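Side-chain contacts in IWS1 (Encephalitozoon cuniculi, PDB 2XPP), which probably regulates transcription by RNA polymerase II in the nucleus and carries a helical domain of the TFIIS N-terminal type: residues L53-S56 / L57-G61; V110-Y113 / S114-P117. All blocks are in the same frame, centred on the assembly; numbering follows the deposited sequence.

How the interactions relate
Both interactions are local, each formed along a single helix, and they come in series along the chain. Interaction 1 runs the length of the short helix 54-59 and through its C-terminal cap, where the chain leaves for helix 62-70; interaction 2 lies at the C-terminal end of helix 106-115, ahead of the turn that leads into helix 121-138. Their centres are about 25 Å apart, on opposite sides of the chain's centre, and their nearest atoms stay about 12 Å from each other. In this all-helical fold, interaction 1 packs against helix 5-30, through Leu-53, Ser-56 and Glu-60. Interaction 2 packs on helices 81-92 and 121-138, through Val-110 and Tyr-113, and also meets the chain of another protein.

Interaction 1 (L53-S56 / L57-G61); sequences LQES and LLDEG
Glu-55 and Asp-59 both hold CG beside their backbone N (chi1 -82° and -76°), and a further bend at chi2 of Glu-55, -56°, folds its carboxylate over toward the next turn. Glu-55 OE1 then comes to 4.4 Å from Asp-59 OD1, a pairing of like charges that would probably be unfavourable on its own. A water settles between them and donates to both: it lies 2.7 Å from Glu-55 OE1, and the bond to Asp-59 OD1 is shorter still, at 2.5 Å. The other carboxylate oxygen of Glu-55, OE2, rests 3.8 Å from Leu-58 CD1, the two side chains slanting across one another. On the same leucine, CD1 also meets the aliphatic stem of Gln-54, whose extended chain runs alongside and in the same direction, with CG 4.1 Å from the methyl. The Gln-54 amide goes on to the loop beyond helix 81-92, where OE1 accepts from Lys-95 N and NE2 gives a weak bond to Thr-93 O. Leu-57 turns to another face of the helix and sets its CD1 methyl 3.8 Å from Leu-53 CB. Beneath the side chains run four successive i to i+4 bonds, the last of them from Glu-60 N to Ser-56 O at 2.9 Å. Glu-60, already out of helical conformation, forms a salt bridge with Arg-11 of helix 5-30. Gly-61, at positive phi, supplies the C-prime position: its N reaches Leu-58 O at 3.0 Å while Ile-62 N bonds Leu-57 O, the paired bonds of a Schellman motif closing the helix.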
loop_
_atom_site.group_PDB
_atom_site.type_symbol
_atom_site.label_atom_id
_atom_site.label_comp_id
_atom_site.label_asym_id
_atom_site.label_seq_id
_atom_site.Cartn_x
_atom_site.Cartn_y
_atom_site.Cartn_z
ATOM N N LEU A 53 16.184 5.609 5.844
ATOM C CA LEU A 53 14.879 6.198 6.228
ATOM C C LEU A 53 13.834 5.161 6.639
ATOM O O LEU A 53 12.765 5.496 7.197
ATOM C CB LEU A 53 14.288 7.012 5.090
ATOM C CG LEU A 53 14.857 8.361 4.699
ATOM C CD1 LEU A 53 13.975 8.883 3.567
ATOM C CD2 LEU A 53 14.835 9.308 5.879
ATOM N N GLN A 54 14.118 3.893 6.351
ATOM C CA GLN A 54 13.048 2.887 6.355
ATOM C C GLN A 54 12.315 2.739 7.673
ATOM O O GLN A 54 11.059 2.717 7.717
ATOM C CB GLN A 54 13.571 1.511 5.911
ATOM C CG GLN A 54 12.420 0.507 5.753
ATOM C CD GLN A 54 12.846 -0.742 5.018
ATOM O OE1 GLN A 54 12.960 -1.810 5.637
ATOM N NE2 GLN A 54 13.150 -0.608 3.692
ATOM N N GLU A 55 13.071 2.580 8.750
ATOM C CA GLU A 55 12.429 2.366 10.035
ATOM C C GLU A 55 11.618 3.565 10.481
ATOM O O GLU A 55 10.563 3.389 11.060
ATOM C CB GLU A 55 13.441 2.047 11.113
ATOM C CG GLU A 55 13.877 0.586 11.129
ATOM C CD GLU A 55 12.690 -0.391 11.257
ATOM O OE1 GLU A 55 12.028 -0.449 12.316
ATOM O OE2 GLU A 55 12.434 -1.100 10.281
ATOM N N SER A 56 12.144 4.769 10.254
ATOM C CA SER A 56 11.423 5.994 10.599
ATOM C C SER A 56 10.145 6.096 9.797
ATOM O O SER A 56 9.091 6.439 10.336
ATOM C CB SER A 56 12.255 7.239 10.320
ATOM O OG SER A 56 13.360 7.304 11.180
ATOM N N LEU A 57 10.213 5.778 8.495
ATOM C CA LEU A 57 9.032 5.793 7.654
ATOM C C LEU A 57 7.961 4.809 8.182
ATOM O O LEU A 57 6.773 5.163 8.273
ATOM C CB LEU A 57 9.409 5.506 6.188
ATOM C CG LEU A 57 10.147 6.616 5.456
ATOM C CD1 LEU A 57 10.693 6.033 4.168
ATOM C CD2 LEU A 57 9.229 7.800 5.159
ATOM N N LEU A 58 8.376 3.604 8.560
ATOM C CA LEU A 58 7.423 2.594 9.020
ATOM C C LEU A 58 6.829 3.054 10.355
ATOM O O LEU A 58 5.612 2.956 10.560
ATOM C CB LEU A 58 8.107 1.238 9.178
ATOM C CG LEU A 58 8.489 0.559 7.864
ATOM C CD1 LEU A 58 9.337 -0.683 8.130
ATOM C CD2 LEU A 58 7.169 0.206 7.053
ATOM N N ASP A 59 7.692 3.588 11.232
ATOM C CA ASP A 59 7.282 4.094 12.556
ATOM C C ASP A 59 6.291 5.259 12.439
ATOM O O ASP A 59 5.402 5.421 13.305
ATOM C CB ASP A 59 8.488 4.554 13.388
ATOM C CG ASP A 59 9.287 3.407 13.968
ATOM O OD1 ASP A 59 8.848 2.244 13.862
ATOM O OD2 ASP A 59 10.360 3.671 14.573
ATOM N N GLU A 60 6.450 6.071 11.396
ATOM C CA GLU A 60 5.578 7.197 11.165
ATOM C C GLU A 60 4.333 6.847 10.354
ATOM O O GLU A 60 3.582 7.747 9.966
ATOM C CB GLU A 60 6.322 8.387 10.549
ATOM C CG GLU A 60 7.303 9.078 11.542
ATOM C CD GLU A 60 6.647 9.539 12.868
ATOM O OE1 GLU A 60 5.732 10.395 12.839
ATOM O OE2 GLU A 60 7.046 9.050 13.952
ATOM N N GLY A 61 4.113 5.551 10.110
ATOM C CA GLY A 61 2.845 5.083 9.478
ATOM C C GLY A 61 2.789 5.277 7.975
ATOM O O GLY A 61 1.704 5.413 7.388
HETATM O O HOH W 1 9.370 0.037 12.751
#

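Interaction 2 (V110-Y113 / S114-P117); sequences VYFY and SINP
Ser-114 OG donates to Tyr-111 O at 2.7 Å, a side-chain bond back to a carbonyl three residues earlier, near the C-terminal end of helix 106-115 in the TFIIS helical bundle-like domain. The hydroxyl gets there because chi1, 75°, tucks OG between the backbone N and the carbonyl carbon. Tyr-111 O also takes a weak bond from Ser-114 N, whose better partner is Val-110 O at 3.1 Å. One residue on, the helical pattern shortens: Ile-115 N bonds Phe-112 O at 3.0 Å. The same oxygen receives Asn-116 N as well, weakly, at 2.9 Å, so Phe-112 O is shared by two successive amides as the helix unwinds. Outward from this polar row, the Tyr-111 ring has Ser-114 OG over one face, and its CE2 meets Ile-115 CD1 at 3.7 Å, the two side chains slanting past each other. Tyr-113 turns into the fold instead, packing on Leu-88 and Ala-127 of the neighbouring helices and passing its OH to Leu-70 O. The chain of another protein lies against this end of the helix, with apolar side chains on Phe-112 and Asn-116. Between those two residues there is a CH-pi contact: Asn-116 CB sits 4.0 Å from the centroid of the Phe-112 ring, 20° off its normal and displaced toward the rim. Asn-116 OD1 accepts from Lys-118 N; the amide and ring planes are 25° apart, and Asn-116 ND2 lies 3.6 Å from Phe-112 CE2.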
loop_
_atom_site.group_PDB
_atom_site.type_symbol
_atom_site.label_atom_id
_atom_site.label_comp_id
_atom_site.label_asym_id
_atom_site.label_seq_id
_atom_site.Cartn_x
_atom_site.Cartn_y
_atom_site.Cartn_z
ATOM N N VAL A 110 -3.322 -4.977 -0.848
ATOM C CA VAL A 110 -2.444 -5.908 -1.570
ATOM C C VAL A 110 -3.163 -7.236 -1.825
ATOM O O VAL A 110 -3.026 -7.805 -2.919
ATOM C CB VAL A 110 -1.106 -6.105 -0.832
ATOM C CG1 VAL A 110 -0.251 -7.214 -1.537
ATOM C CG2 VAL A 110 -0.345 -4.723 -0.753
ATOM N N TYR A 111 -3.945 -7.696 -0.828
ATOM C CA TYR A 111 -4.736 -8.887 -0.996
ATOM C C TYR A 111 -5.689 -8.707 -2.190
ATOM O O TYR A 111 -5.824 -9.615 -3.041
ATOM C CB TYR A 111 -5.456 -9.302 0.296
ATOM C CG TYR A 111 -6.176 -10.610 0.070
ATOM C CD1 TYR A 111 -5.476 -11.826 0.099
ATOM C CD2 TYR A 111 -7.527 -10.617 -0.298
ATOM C CE1 TYR A 111 -6.120 -13.027 -0.165
ATOM C CE2 TYR A 111 -8.183 -11.814 -0.574
ATOM C CZ TYR A 111 -7.473 -13.011 -0.489
ATOM O OH TYR A 111 -8.131 -14.202 -0.741
ATOM N N PHE A 112 -6.329 -7.524 -2.272
ATOM C CA PHE A 112 -7.223 -7.299 -3.387
ATOM C C PHE A 112 -6.484 -7.378 -4.738
ATOM O O PHE A 112 -6.988 -7.971 -5.704
ATOM C CB PHE A 112 -7.963 -5.962 -3.246
ATOM C CG PHE A 112 -8.822 -5.661 -4.448
ATOM C CD1 PHE A 112 -9.947 -6.458 -4.747
ATOM C CD2 PHE A 112 -8.463 -4.643 -5.288
ATOM C CE1 PHE A 112 -10.733 -6.187 -5.908
ATOM C CE2 PHE A 112 -9.220 -4.370 -6.440
ATOM C CZ PHE A 112 -10.330 -5.139 -6.747
ATOM N N TYR A 113 -5.276 -6.824 -4.797
ATOM C CA TYR A 113 -4.513 -6.863 -6.030
ATOM C C TYR A 113 -4.276 -8.309 -6.432
ATOM O O TYR A 113 -4.295 -8.610 -7.635
ATOM C CB TYR A 113 -3.180 -6.156 -5.876
ATOM C CG TYR A 113 -3.238 -4.642 -6.059
ATOM C CD1 TYR A 113 -2.192 -3.983 -6.727
ATOM C CD2 TYR A 113 -4.305 -3.862 -5.559
ATOM C CE1 TYR A 113 -2.203 -2.571 -6.903
ATOM C CE2 TYR A 113 -4.324 -2.443 -5.753
ATOM C CZ TYR A 113 -3.274 -1.834 -6.432
ATOM O OH TYR A 113 -3.234 -0.472 -6.637
ATOM N N SER A 114 -4.046 -9.180 -5.446
ATOM C CA SER A 114 -3.719 -10.588 -5.716
ATOM C C SER A 114 -4.908 -11.367 -6.283
ATOM O O SER A 114 -4.718 -12.445 -6.865
ATOM C CB SER A 114 -3.149 -11.292 -4.472
ATOM O OG SER A 114 -4.132 -11.624 -3.467
ATOM N N ILE A 115 -6.120 -10.828 -6.128
ATOM C CA ILE A 115 -7.330 -11.561 -6.558
ATOM C C ILE A 115 -8.159 -10.827 -7.609
ATOM O O ILE A 115 -9.143 -11.380 -8.142
ATOM C CB ILE A 115 -8.208 -11.977 -5.358
ATOM C CG1 ILE A 115 -8.749 -10.745 -4.616
ATOM C CG2 ILE A 115 -7.430 -12.897 -4.403
ATOM C CD1 ILE A 115 -9.974 -11.038 -3.765
ATOM N N ASN A 116 -7.762 -9.605 -7.934
ATOM C CA ASN A 116 -8.538 -8.748 -8.842
ATOM C C ASN A 116 -8.498 -9.291 -10.275
ATOM O O ASN A 116 -7.434 -9.314 -10.876
ATOM C CB ASN A 116 -7.985 -7.318 -8.775
ATOM C CG ASN A 116 -8.668 -6.367 -9.738
ATOM O OD1 ASN A 116 -9.611 -6.748 -10.462
ATOM N ND2 ASN A 116 -8.204 -5.133 -9.760
ATOM N N PRO A 117 -9.661 -9.712 -10.843
ATOM C CA PRO A 117 -9.589 -10.293 -12.201
ATOM C C PRO A 117 -9.178 -9.312 -13.300
ATOM O O PRO A 117 -8.621 -9.722 -14.334
ATOM C CB PRO A 117 -11.002 -10.849 -12.448
ATOM C CG PRO A 117 -11.867 -10.266 -11.389
ATOM C CD PRO A 117 -10.985 -9.875 -10.227
#